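Long-range contact in telomere length regulator taz1 (PDB 4ZMI), which binds double-stranded telomeric DNA and regulates telomere length and function in fission yeast, this piece being its helical domain: residues 72-84 with 169-182. Numbering follows the deposited sequence. Where two conformers were deposited one is given.
With MG (magnesium ion), chain B.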
ATOM      1  N   GLU A  72      -2.945  -9.601   8.145  1.00 47.30           N
ATOM      2  CA  GLU A  72      -4.027  -8.950   8.870  1.00 46.47           C
ATOM      3  C   GLU A  72      -4.195  -7.502   8.426  1.00 56.69           C
ATOM      4  O   GLU A  72      -5.297  -6.962   8.506  1.00 54.86           O
ATOM      5  CB  GLU A  72      -3.699  -8.952  10.361  1.00 50.53           C
ATOM      6  CG  GLU A  72      -4.814  -8.435  11.288  1.00 66.26           C
ATOM      7  CD  GLU A  72      -4.333  -8.216  12.740  1.00 86.14           C
ATOM      8  OE1 GLU A  72      -3.159  -8.532  13.056  1.00 81.21           O
ATOM      9  OE2 GLU A  72      -5.132  -7.710  13.565  1.00 95.92           O
ATOM     10  N   PHE A  73      -3.090  -6.876   8.012  1.00 48.24           N
ATOM     11  CA  PHE A  73      -3.113  -5.491   7.520  1.00 56.79           C
ATOM     12  C   PHE A  73      -3.065  -5.422   5.997  1.00 53.47           C
ATOM     13  O   PHE A  73      -2.643  -4.424   5.415  1.00 58.84           O
ATOM     14  CB  PHE A  73      -2.041  -4.634   8.224  1.00 43.30           C
ATOM     15  CG  PHE A  73      -2.349  -4.428   9.660  1.00 45.28           C
ATOM     16  CD1 PHE A  73      -1.963  -5.366  10.605  1.00 48.17           C
ATOM     17  CD2 PHE A  73      -3.110  -3.363  10.063  1.00 49.30           C
ATOM     18  CE1 PHE A  73      -2.306  -5.217  11.924  1.00 50.92           C
ATOM     19  CE2 PHE A  73      -3.445  -3.203  11.389  1.00 54.02           C
ATOM     20  CZ  PHE A  73      -3.042  -4.128  12.322  1.00 50.03           C
ATOM     21  N   ARG A  74      -3.451  -6.541   5.382  1.00 56.53           N
ATOM     22  CA  ARG A  74      -3.889  -6.595   3.985  1.00 55.35           C
ATOM     23  C   ARG A  74      -2.773  -6.693   2.972  1.00 52.33           C
ATOM     24  O   ARG A  74      -3.033  -6.869   1.778  1.00 53.02           O
ATOM     25  CB  ARG A  74      -4.782  -5.396   3.648  1.00 56.78           C
ATOM     26  CG  ARG A  74      -5.999  -5.301   4.537  1.00 66.54           C
ATOM     27  CD  ARG A  74      -6.474  -3.861   4.734  1.00 71.31           C
ATOM     28  NE  ARG A  74      -7.808  -3.715   4.184  1.00 83.68           N
ATOM     29  CZ  ARG A  74      -8.052  -3.178   3.000  1.00 91.15           C
ATOM     30  NH1 ARG A  74      -7.038  -2.712   2.287  1.00 96.66           N
ATOM     31  NH2 ARG A  74      -9.297  -3.094   2.544  1.00 89.63           N
ATOM     32  N   THR A  75      -1.539  -6.569   3.436  1.00 46.80           N
ATOM     33  CA  THR A  75      -0.417  -6.534   2.516  1.00 50.26           C
ATOM     34  C   THR A  75       0.863  -6.842   3.296  1.00 54.14           C
ATOM     35  O   THR A  75       0.822  -7.180   4.478  1.00 47.77           O
ATOM     36  CB  THR A  75      -0.307  -5.143   1.865  1.00 50.40           C
ATOM     37  OG1 THR A  75       0.763  -5.135   0.921  1.00 51.91           O
ATOM     38  CG2 THR A  75       0.000  -4.133   2.928  1.00 52.08           C
ATOM     39  N   ILE A  76       1.990  -6.723   2.615  1.00 53.46           N
ATOM     40  CA  ILE A  76       3.276  -7.100   3.165  1.00 55.94           C
ATOM     41  C   ILE A  76       4.011  -5.888   3.697  1.00 60.25           C
ATOM     42  O   ILE A  76       4.033  -4.844   3.053  1.00 72.28           O
ATOM     43  CB  ILE A  76       4.160  -7.675   2.068  1.00 64.44           C
ATOM     44  CG1 ILE A  76       3.516  -8.920   1.460  1.00 66.20           C
ATOM     45  CG2 ILE A  76       5.552  -7.952   2.615  1.00 66.26           C
ATOM     46  CD1 ILE A  76       3.320 -10.039   2.452  1.00 75.51           C
ATOM     47  N   PHE A  77       4.645  -6.031   4.854  1.00 50.70           N
ATOM     48  CA  PHE A  77       5.361  -4.922   5.453  1.00 48.19           C
ATOM     49  C   PHE A  77       6.846  -5.133   5.535  1.00 54.92           C
ATOM     50  O   PHE A  77       7.342  -5.855   6.412  1.00 53.54           O
ATOM     51  CB  PHE A  77       4.768  -4.608   6.812  1.00 41.17           C
ATOM     52  CG  PHE A  77       3.404  -4.038   6.712  1.00 50.37           C
ATOM     53  CD1 PHE A  77       2.304  -4.865   6.641  1.00 41.89           C
ATOM     54  CD2 PHE A  77       3.228  -2.661   6.594  1.00 54.18           C
ATOM     55  CE1 PHE A  77       1.036  -4.338   6.520  1.00 49.49           C
ATOM     56  CE2 PHE A  77       1.976  -2.110   6.473  1.00 43.16           C
ATOM     57  CZ  PHE A  77       0.858  -2.950   6.425  1.00 36.92           C
ATOM     58  N   PHE A  78       7.554  -4.472   4.626  1.00 47.32           N
ATOM     59  CA  PHE A  78       8.994  -4.615   4.549  1.00 52.21           C
ATOM     60  C   PHE A  78       9.689  -4.023   5.763  1.00 52.02           C
ATOM     61  O   PHE A  78      10.724  -4.535   6.207  1.00 51.26           O
ATOM     62  CB  PHE A  78       9.531  -4.066   3.228  1.00 62.44           C
ATOM     63  CG  PHE A  78       9.131  -4.893   2.037  1.00 66.57           C
ATOM     64  CD1 PHE A  78       8.073  -4.517   1.239  1.00 64.99           C
ATOM     65  CD2 PHE A  78       9.795  -6.075   1.746  1.00 63.62           C
ATOM     66  CE1 PHE A  78       7.690  -5.289   0.162  1.00 66.78           C
ATOM     67  CE2 PHE A  78       9.421  -6.844   0.671  1.00 63.02           C
ATOM     68  CZ  PHE A  78       8.370  -6.454  -0.125  1.00 65.16           C
ATOM     69  N   SER A  79       9.109  -2.980   6.339  1.00 46.53           N
ATOM     70  CA  SER A  79       9.675  -2.461   7.576  1.00 50.69           C
ATOM     71  C   SER A  79       9.583  -3.503   8.686  1.00 49.18           C
ATOM     72  O   SER A  79      10.476  -3.612   9.503  1.00 51.74           O
ATOM     73  CB  SER A  79       8.976  -1.179   8.021  1.00 52.01           C
ATOM     74  OG  SER A  79       7.605  -1.400   8.299  1.00 52.67           O
ATOM     75  N   TYR A  80       8.496  -4.258   8.710  1.00 43.42           N
ATOM     76  CA  TYR A  80       8.296  -5.251   9.753  1.00 46.25           C
ATOM     77  C   TYR A  80       9.270  -6.421   9.565  1.00 53.48           C
ATOM     78  O   TYR A  80       9.968  -6.805  10.487  1.00 50.44           O
ATOM     79  CB  TYR A  80       6.856  -5.735   9.695  1.00 43.46           C
ATOM     80  CG  TYR A  80       6.448  -6.707  10.768  1.00 42.09           C
ATOM     81  CD1 TYR A  80       5.722  -6.284  11.865  1.00 38.91           C
ATOM     82  CD2 TYR A  80       6.742  -8.049  10.656  1.00 39.98           C
ATOM     83  CE1 TYR A  80       5.321  -7.160  12.840  1.00 48.97           C
ATOM     84  CE2 TYR A  80       6.356  -8.954  11.643  1.00 51.56           C
ATOM     85  CZ  TYR A  80       5.646  -8.500  12.728  1.00 52.52           C
ATOM     86  OH  TYR A  80       5.239  -9.379  13.685  1.00 56.34           O
ATOM     87  N   ILE A  81       9.312  -6.957   8.351  1.00 57.10           N
ATOM     88  CA  ILE A  81      10.218  -8.024   7.977  1.00 56.34           C
ATOM     89  C   ILE A  81      11.680  -7.663   8.214  1.00 65.43           C
ATOM     90  O   ILE A  81      12.455  -8.503   8.646  1.00 62.66           O
ATOM     91  CB  ILE A  81      10.036  -8.384   6.507  1.00 50.07           C
ATOM     92  CG1 ILE A  81       8.643  -8.974   6.290  1.00 53.47           C
ATOM     93  CG2 ILE A  81      11.109  -9.352   6.071  1.00 56.68           C
ATOM     94  CD1 ILE A  81       8.366  -9.341   4.858  1.00 59.47           C
ATOM     95  N   ARG A  82      12.066  -6.419   7.949  1.00 62.58           N
ATOM     96  CA  ARG A  82      13.452  -6.022   8.193  1.00 67.82           C
ATOM     97  C   ARG A  82      13.738  -5.900   9.681  1.00 71.80           C
ATOM     98  O   ARG A  82      14.840  -6.206  10.142  1.00 76.56           O
ATOM     99  CB  ARG A  82      13.789  -4.706   7.501  1.00 77.23           C
ATOM    100  CG  ARG A  82      15.205  -4.203   7.801  1.00 88.37           C
ATOM    101  CD  ARG A  82      15.470  -2.828   7.193  1.00 91.57           C
ATOM    102  NE  ARG A  82      14.651  -2.624   6.013  1.00 89.83           N
ATOM    103  CZ  ARG A  82      13.578  -1.844   5.988  1.00 98.49           C
ATOM    104  NH1 ARG A  82      13.218  -1.179   7.077  1.00100.85           N
ATOM    105  NH2 ARG A  82      12.874  -1.728   4.875  1.00 99.91           N
ATOM    106  N   LYS A  83      12.734  -5.460  10.433  1.00 69.60           N
ATOM    107  CA  LYS A  83      12.878  -5.246  11.873  1.00 68.67           C
ATOM    108  C   LYS A  83      13.027  -6.521  12.719  1.00 70.05           C
ATOM    109  O   LYS A  83      13.881  -6.578  13.590  1.00 73.67           O
ATOM    110  CB  LYS A  83      11.711  -4.423  12.417  1.00 59.17           C
ATOM    111  CG  LYS A  83      11.717  -4.297  13.926  1.00 61.90           C
ATOM    112  CD  LYS A  83      12.923  -3.475  14.360  1.00 69.41           C
ATOM    113  CE  LYS A  83      13.010  -3.345  15.871  1.00 68.62           C
ATOM    114  NZ  LYS A  83      13.851  -2.162  16.235  1.00 71.56           N
ATOM    115  N   TYR A  84      12.188  -7.525  12.486  1.00 70.02           N
ATOM    116  CA  TYR A  84      12.167  -8.699  13.363  1.00 62.61           C
ATOM    117  C   TYR A  84      12.917  -9.892  12.786  1.00 63.14           C
ATOM    118  O   TYR A  84      12.594 -10.416  11.709  1.00 60.99           O
ATOM    119  CB  TYR A  84      10.736  -9.045  13.786  1.00 61.32           C
ATOM    120  CG  TYR A  84      10.041  -7.865  14.435  1.00 56.88           C
ATOM    121  CD1 TYR A  84       9.112  -7.112  13.730  1.00 63.72           C
ATOM    122  CD2 TYR A  84      10.352  -7.470  15.730  1.00 60.74           C
ATOM    123  CE1 TYR A  84       8.484  -6.019  14.305  1.00 66.71           C
ATOM    124  CE2 TYR A  84       9.734  -6.366  16.317  1.00 63.89           C
ATOM    125  CZ  TYR A  84       8.800  -5.650  15.601  1.00 70.58           C
ATOM    126  OH  TYR A  84       8.174  -4.556  16.167  1.00 69.34           O
ATOM    127  N   SER A 169      -3.971   2.787  12.030  1.00 42.03           N
ATOM    128  CA  SER A 169      -5.010   1.847  11.667  1.00 42.82           C
ATOM    129  C   SER A 169      -4.578   0.983  10.475  1.00 46.09           C
ATOM    130  O   SER A 169      -5.150  -0.044  10.238  1.00 54.79           O
ATOM    131  CB  SER A 169      -6.277   2.607  11.292  1.00 45.24           C
ATOM    132  OG  SER A 169      -6.065   3.256  10.040  1.00 51.86           O
ATOM    133  N   CYS A 170      -3.559   1.382   9.728  1.00 43.18           N
ATOM    134  CA  CYS A 170      -3.080   0.618   8.581  0.50 43.52           C
ATOM    135  C   CYS A 170      -1.667   0.072   8.773  1.00 46.36           C
ATOM    136  O   CYS A 170      -1.037  -0.318   7.794  1.00 47.67           O
ATOM    137  CB  CYS A 170      -3.075   1.493   7.315  0.50 39.99           C
ATOM    138  SG  CYS A 170      -4.685   2.109   6.743  0.50 36.20           S
ATOM    139  N   LEU A 171      -1.148   0.103  10.000  1.00 42.78           N
ATOM    140  CA  LEU A 171       0.204  -0.396  10.269  1.00 38.01           C
ATOM    141  C   LEU A 171       0.178  -1.461  11.368  1.00 44.82           C
ATOM    142  O   LEU A 171      -0.641  -1.385  12.302  1.00 44.06           O
ATOM    143  CB  LEU A 171       1.148   0.732  10.682  1.00 43.84           C
ATOM    144  CG  LEU A 171       1.421   1.815   9.629  1.00 41.71           C
ATOM    145  CD1 LEU A 171       2.204   2.906  10.272  1.00 36.64           C
ATOM    146  CD2 LEU A 171       2.215   1.233   8.482  1.00 42.13           C
ATOM    147  N   PRO A 172       1.080  -2.459  11.270  1.00 43.27           N
ATOM    148  CA  PRO A 172       1.143  -3.520  12.284  1.00 53.74           C
ATOM    149  C   PRO A 172       1.985  -3.012  13.447  1.00 63.63           C
ATOM    150  O   PRO A 172       2.792  -3.729  14.036  1.00 67.05           O
ATOM    151  CB  PRO A 172       1.828  -4.672  11.540  1.00 45.04           C
ATOM    152  CG  PRO A 172       2.750  -3.959  10.576  1.00 50.67           C
ATOM    153  CD  PRO A 172       2.027  -2.696  10.164  1.00 42.06           C
ATOM    154  N   TYR A 173       1.801  -1.736  13.748  1.00 57.50           N
ATOM    155  CA  TYR A 173       2.429  -1.118  14.893  1.00 42.03           C
ATOM    156  C   TYR A 173       1.351  -0.459  15.736  1.00 44.24           C
ATOM    157  O   TYR A 173       0.261  -0.122  15.234  1.00 48.61           O
ATOM    158  CB  TYR A 173       3.477  -0.118  14.425  1.00 42.02           C
ATOM    159  CG  TYR A 173       4.429  -0.732  13.434  1.00 43.81           C
ATOM    160  CD1 TYR A 173       4.458  -0.313  12.100  1.00 40.38           C
ATOM    161  CD2 TYR A 173       5.289  -1.760  13.824  1.00 39.24           C
ATOM    162  CE1 TYR A 173       5.333  -0.893  11.178  1.00 47.56           C
ATOM    163  CE2 TYR A 173       6.169  -2.347  12.915  1.00 46.79           C
ATOM    164  CZ  TYR A 173       6.185  -1.922  11.599  1.00 52.94           C
ATOM    165  OH  TYR A 173       7.064  -2.528  10.724  1.00 50.04           O
ATOM    166  N   THR A 174       1.673  -0.290  17.015  1.00 46.33           N
ATOM    167  CA  THR A 174       0.711   0.046  18.046  1.00 48.36           C
ATOM    168  C   THR A 174       0.742   1.506  18.479  1.00 53.46           C
ATOM    169  O   THR A 174      -0.210   1.987  19.092  1.00 58.88           O
ATOM    170  CB  THR A 174       0.940  -0.835  19.301  1.00 57.07           C
ATOM    171  OG1 THR A 174       2.284  -0.672  19.763  1.00 59.57           O
ATOM    172  CG2 THR A 174       0.728  -2.286  18.955  1.00 67.62           C
ATOM    173  N   SER A 175       1.827   2.216  18.182  1.00 49.25           N
ATOM    174  CA  SER A 175       1.890   3.614  18.576  1.00 52.27           C
ATOM    175  C   SER A 175       2.822   4.395  17.671  1.00 55.58           C
ATOM    176  O   SER A 175       3.666   3.812  16.989  1.00 52.80           O
ATOM    177  CB  SER A 175       2.386   3.721  20.009  1.00 48.74           C
ATOM    178  OG  SER A 175       3.782   3.455  20.024  1.00 57.09           O
ATOM    179  N   LEU A 176       2.669   5.718  17.661  1.00 59.85           N
ATOM    180  CA  LEU A 176       3.565   6.575  16.892  1.00 54.67           C
ATOM    181  C   LEU A 176       5.015   6.453  17.370  1.00 55.76           C
ATOM    182  O   LEU A 176       5.944   6.497  16.570  1.00 59.15           O
ATOM    183  CB  LEU A 176       3.107   8.034  16.950  1.00 55.16           C
ATOM    184  CG  LEU A 176       1.811   8.279  16.188  1.00 60.71           C
ATOM    185  CD1 LEU A 176       1.482   9.767  16.128  1.00 66.32           C
ATOM    186  CD2 LEU A 176       1.881   7.680  14.775  1.00 57.49           C
ATOM    187  N   ASP A 177       5.213   6.290  18.670  1.00 61.30           N
ATOM    188  CA  ASP A 177       6.567   6.149  19.187  1.00 61.33           C
ATOM    189  C   ASP A 177       7.212   4.915  18.602  1.00 66.57           C
ATOM    190  O   ASP A 177       8.352   4.954  18.144  1.00 70.27           O
ATOM    191  CB  ASP A 177       6.552   6.026  20.697  1.00 66.96           C
ATOM    192  CG  ASP A 177       7.224   7.177  21.359  1.00 81.36           C
ATOM    193  OD1 ASP A 177       6.497   8.012  21.928  1.00 86.49           O
ATOM    194  OD2 ASP A 177       8.475   7.256  21.289  1.00 90.50           O
ATOM    195  N   ALA A 178       6.448   3.825  18.618  1.00 64.06           N
ATOM    196  CA  ALA A 178       6.874   2.539  18.099  1.00 59.65           C
ATOM    197  C   ALA A 178       7.418   2.662  16.684  1.00 63.25           C
ATOM    198  O   ALA A 178       8.389   1.999  16.317  1.00 70.34           O
ATOM    199  CB  ALA A 178       5.715   1.560  18.137  1.00 48.49           C
ATOM    200  N   LEU A 179       6.808   3.526  15.888  1.00 54.43           N
ATOM    201  CA  LEU A 179       7.302   3.733  14.535  1.00 53.04           C
ATOM    202  C   LEU A 179       8.750   4.191  14.563  1.00 56.34           C
ATOM    203  O   LEU A 179       9.526   3.841  13.677  1.00 60.62           O
ATOM    204  CB  LEU A 179       6.445   4.745  13.779  1.00 49.23           C
ATOM    205  CG  LEU A 179       4.955   4.444  13.620  1.00 50.25           C
ATOM    206  CD1 LEU A 179       4.335   5.430  12.661  1.00 47.07           C
ATOM    207  CD2 LEU A 179       4.789   3.066  13.080  1.00 43.95           C
ATOM    208  N   ASN A 180       9.118   4.974  15.575  1.00 58.74           N
ATOM    209  CA  ASN A 180      10.501   5.450  15.692  1.00 72.80           C
ATOM    210  C   ASN A 180      11.474   4.307  15.960  1.00 79.27           C
ATOM    211  O   ASN A 180      12.673   4.422  15.714  1.00 79.54           O
ATOM    212  CB  ASN A 180      10.626   6.506  16.790  1.00 74.22           C
ATOM    213  CG  ASN A 180       9.875   7.787  16.462  1.00 81.63           C
ATOM    214  OD1 ASN A 180       9.901   8.269  15.325  1.00 86.59           O
ATOM    215  ND2 ASN A 180       9.199   8.345  17.462  1.00 84.41           N
ATOM    216  N   VAL A 181      10.939   3.201  16.463  1.00 77.52           N
ATOM    217  CA  VAL A 181      11.738   2.037  16.804  1.00 80.01           C
ATOM    218  C   VAL A 181      11.979   1.148  15.577  1.00 81.42           C
ATOM    219  O   VAL A 181      13.008   0.469  15.492  1.00 81.49           O
ATOM    220  CB  VAL A 181      11.083   1.252  17.977  1.00 83.21           C
ATOM    221  CG1 VAL A 181      11.483  -0.214  17.992  1.00 84.75           C
ATOM    222  CG2 VAL A 181      11.403   1.920  19.308  1.00 81.46           C
ATOM    223  N   VAL A 182      11.053   1.166  14.617  1.00 67.26           N
ATOM    224  CA  VAL A 182      11.182   0.294  13.449  1.00 52.58           C
ATOM    225  C   VAL A 182      11.583   0.998  12.157  1.00 61.60           C
ATOM    226  O   VAL A 182      11.837   0.343  11.148  1.00 71.54           O
ATOM    227  CB  VAL A 182       9.894  -0.481  13.188  1.00 55.82           C
ATOM    228  CG1 VAL A 182       9.441  -1.165  14.468  1.00 58.33           C
ATOM    229  CG2 VAL A 182       8.798   0.462  12.660  1.00 56.55           C
TER
HETATM  230 MG    MG B 401      -1.906  -0.733  14.269  1.00 35.00          MG
HETATM  231  O   HOH W   1      -2.878   0.800  15.861  1.00 61.90           O
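Pro172 is the bump and the rings of Phe73, Phe77 and Tyr80 form its hollow, a worked example of CH-pi packing of a loop proline against aromatic side chains from a loop and the start of helix 78-83, in the all-helical domain of Taz1, assigned by sequence to the TRF family. The ring of Pro172 drives its CD over the centre of the Phe77 ring, 3.7 Å from the centroid and only 10° off the normal, while its CG touches both the Phe77 ring and Tyr80 CD1. On another flank Pro172 CA lies above the Phe73 ring, nearer its rim, and CB meets Phe73 CD1 at 4.0 Å. The same face of Phe73 receives Leu171 O, whereas Ser169 O lies at the ring edge, in its plane. Leu171 O also binds the magnesium ion, with Tyr173 O and a water; Leu168 completes the site, and Phe73 CZ lies 4.1 Å from the metal. Without the Phe73 ring, as with an alanine here, one flank of Pro172 would probably lose its cover and Leu171 O its aromatic neighbour. Deeper in, Phe77 CE2 touches CD2 of Leu171. Beyond the proline, the Tyr173 ring is wedged between Pro172 CG over one face and Val182 CG2 over the other; its CG, anti to the carbonyl carbon (chi1 -51°), sends the hydroxyl to Ser79. The short segments of helix 78-83 and helix 176-182 cross at 59°, and Lys83, its chain bent at chi2, brings NZ to Val181 O at 2.9 Å, from above the carbonyl plane. At the buried end, Tyr173 OH donates to Ser79 OG across 2.7 Å, and Asp126 of helix 118-130 holds that same serine oxygen through OD1.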